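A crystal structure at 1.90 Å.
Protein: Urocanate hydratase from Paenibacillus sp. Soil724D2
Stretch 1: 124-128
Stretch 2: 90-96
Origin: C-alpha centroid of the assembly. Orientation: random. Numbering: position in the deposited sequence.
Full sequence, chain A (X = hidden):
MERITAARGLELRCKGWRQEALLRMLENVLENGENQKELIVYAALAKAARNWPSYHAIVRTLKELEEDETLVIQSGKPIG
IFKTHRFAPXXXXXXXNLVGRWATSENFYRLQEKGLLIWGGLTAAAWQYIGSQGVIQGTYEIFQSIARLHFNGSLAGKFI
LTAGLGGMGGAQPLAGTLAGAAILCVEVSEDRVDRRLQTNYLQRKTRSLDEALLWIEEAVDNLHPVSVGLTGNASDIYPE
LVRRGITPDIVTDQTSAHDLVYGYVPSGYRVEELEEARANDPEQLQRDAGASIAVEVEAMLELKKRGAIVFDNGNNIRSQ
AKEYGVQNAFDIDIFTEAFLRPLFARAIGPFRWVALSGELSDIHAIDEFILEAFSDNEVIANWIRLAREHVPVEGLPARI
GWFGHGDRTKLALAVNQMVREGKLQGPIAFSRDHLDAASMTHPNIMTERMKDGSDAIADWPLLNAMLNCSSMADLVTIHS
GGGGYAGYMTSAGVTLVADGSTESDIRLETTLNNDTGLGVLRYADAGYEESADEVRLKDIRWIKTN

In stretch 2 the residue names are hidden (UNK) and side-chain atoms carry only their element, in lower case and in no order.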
# COMPACT_ATOMS: atom_id res chain seq x y z
N ALA A 124 -2.28 6.93 15.64
CA ALA A 124 -2.05 8.35 15.90
C ALA A 124 -2.54 9.21 14.74
O ALA A 124 -3.39 10.10 14.92
CB ALA A 124 -0.57 8.63 16.17
N ALA A 125 -2.01 8.98 13.54
CA ALA A 125 -2.35 9.88 12.45
C ALA A 125 -3.75 9.66 11.91
O ALA A 125 -4.25 10.51 11.16
CB ALA A 125 -1.36 9.76 11.32
N ALA A 126 -4.39 8.54 12.26
CA ALA A 126 -5.78 8.32 11.91
C ALA A 126 -6.74 8.68 13.04
O ALA A 126 -7.95 8.56 12.86
CB ALA A 126 -5.98 6.87 11.47
N TRP A 127 -6.21 9.07 14.20
CA TRP A 127 -6.94 9.73 15.29
C TRP A 127 -7.79 8.64 15.94
O TRP A 127 -8.95 8.87 16.31
CB TRP A 127 -7.85 10.80 14.71
CG TRP A 127 -7.07 11.84 13.96
CD1 TRP A 127 -5.70 12.04 13.94
CD2 TRP A 127 -7.57 12.45 12.77
NE1 TRP A 127 -5.37 12.90 12.89
CE2 TRP A 127 -6.50 13.15 12.16
CE3 TRP A 127 -8.84 12.51 12.19
CZ2 TRP A 127 -6.68 13.91 11.00
CZ3 TRP A 127 -9.01 13.29 11.04
CH2 TRP A 127 -7.94 13.96 10.46
N GLN A 128 -7.24 7.43 16.06
CA GLN A 128 -8.04 6.31 16.56
C GLN A 128 -7.59 5.84 17.94
O GLN A 128 -8.13 4.85 18.47
CB GLN A 128 -8.01 5.14 15.54
CG GLN A 128 -8.66 5.56 14.22
CD GLN A 128 -8.34 4.68 13.00
OE1 GLN A 128 -7.29 4.01 12.91
NE2 GLN A 128 -9.24 4.73 12.02
N UNK A 90 -15.30 10.07 4.47
CA UNK A 90 -15.06 11.51 4.55
C UNK A 90 -13.58 11.81 4.45
O UNK A 90 -13.19 12.89 3.97
c UNK A 90 -17.54 13.35 5.02
c UNK A 90 -17.48 12.49 7.37
c UNK A 90 -15.60 12.07 5.86
c UNK A 90 -17.11 12.21 5.90
N UNK A 91 -12.74 10.89 4.90
CA UNK A 91 -11.30 11.04 4.83
C UNK A 91 -10.70 9.72 4.35
O UNK A 91 -11.04 8.66 4.88
c UNK A 91 -9.18 11.37 6.14
c UNK A 91 -10.70 11.41 6.20
c UNK A 91 -10.73 13.18 8.03
c UNK A 91 -11.14 12.82 6.59
N UNK A 92 -9.81 9.79 3.36
CA UNK A 92 -8.88 8.69 3.12
C UNK A 92 -7.49 9.26 3.36
O UNK A 92 -7.19 10.38 2.94
c UNK A 92 -8.99 8.07 1.70
c UNK A 92 -10.41 7.53 1.48
c UNK A 92 -8.61 9.09 0.63
N UNK A 93 -6.65 8.49 4.04
CA UNK A 93 -5.30 8.95 4.32
C UNK A 93 -4.30 7.82 4.17
O UNK A 93 -4.63 6.64 4.37
c UNK A 93 -5.23 9.56 5.74
c UNK A 93 -6.25 10.70 8.59
s UNK A 93 -5.27 9.22 8.43
c UNK A 93 -5.93 8.75 6.79
N UNK A 94 -3.07 8.18 3.85
CA UNK A 94 -2.00 7.20 3.71
C UNK A 94 -0.76 7.83 4.30
O UNK A 94 -0.35 8.92 3.86
c UNK A 94 -1.78 6.80 2.24
N UNK A 95 -0.22 7.22 5.37
CA UNK A 95 0.81 7.85 6.19
C UNK A 95 2.07 6.99 6.25
O UNK A 95 2.04 5.82 6.65
o UNK A 95 -0.85 10.15 6.95
n UNK A 95 -2.03 8.67 8.16
c UNK A 95 0.28 8.15 7.59
c UNK A 95 -0.92 9.08 7.56
N UNK A 96 3.17 7.58 5.81
CA UNK A 96 4.54 7.15 6.00
C UNK A 96 4.79 5.86 5.16
O UNK A 96 5.48 4.94 5.56
s UNK A 96 6.52 6.68 7.90
c UNK A 96 4.80 7.00 7.51

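Position 90 carries four side-chain carbons in a chain that forks at the second, and none of them comes near stretch 1. A fork one carbon beyond CB is the mark of leucine, so this is Leu-90, lying just before the strand.

Position 91 opens the strand with CB pointing toward stretch 1. It too has four carbons, but the fork is at the first and one arm is two carbons long. The end of that arm lies 3.5 Å from CZ3 of Trp-127. Branching at CB with unequal arms identifies Ile-91, and the touching atom is CD1, carried out to the indole by an m, t rotamer.

Position 92 has one carbon bearing two more, and its side chain does not reach stretch 1. This is Val-92, an in-between position of the strand that makes no contact.

Position 93 turns back toward stretch 1 with an unbranched chain of two carbons, a sulfur and a final carbon. Its sulfur lies 3.2 Å from O of Ala-125 and 3.6 Å from CA of Ala-126. A thioether in that order can only be Met-93. Its p, t, p rotamer brings CE over one face of Trp-127, 4.2 Å from the centroid of the six-membered ring and 17° off the normal, a CH-pi contact.

Position 94 has a single carbon and does not reach stretch 1: Ala-94.

Position 95 points toward stretch 1 with two carbons, the second carrying one oxygen and one nitrogen. The nitrogen sits 3.4 Å from CB of Ala-125. The short amide is Asn-95. Its ND2 also gives a weak hydrogen bond to SD of Met-93, at 3.3 Å, while OD1 is satisfied elsewhere in the structure.

Position 96 has one carbon followed by a sulfur, far from stretch 1. It is Cys-96, past the end of the strand.

The rule here is alternation against a turn. Ile-91, Met-93 and Asn-95 present one side of the strand, while Val-92 and Ala-94 stay out of reach. Opposite them, a type I turn from Ala-124 to Trp-127, closed by Trp-127 N to Ala-124 O at 3.1 Å, offers small side chains at Ala-125 and Ala-126 and one broad ring. No hydrogen bond crosses between the stretches; packing does the work over 215 Å² of buried surface. Met-93 is the hub, covered more than any other residue, its sulfur against the Ala-125 carbonyl and Ala-126, its methyl over the indole face while also touching O of Ala-125.

Stretch 2, residues 90-96: LIVMANC
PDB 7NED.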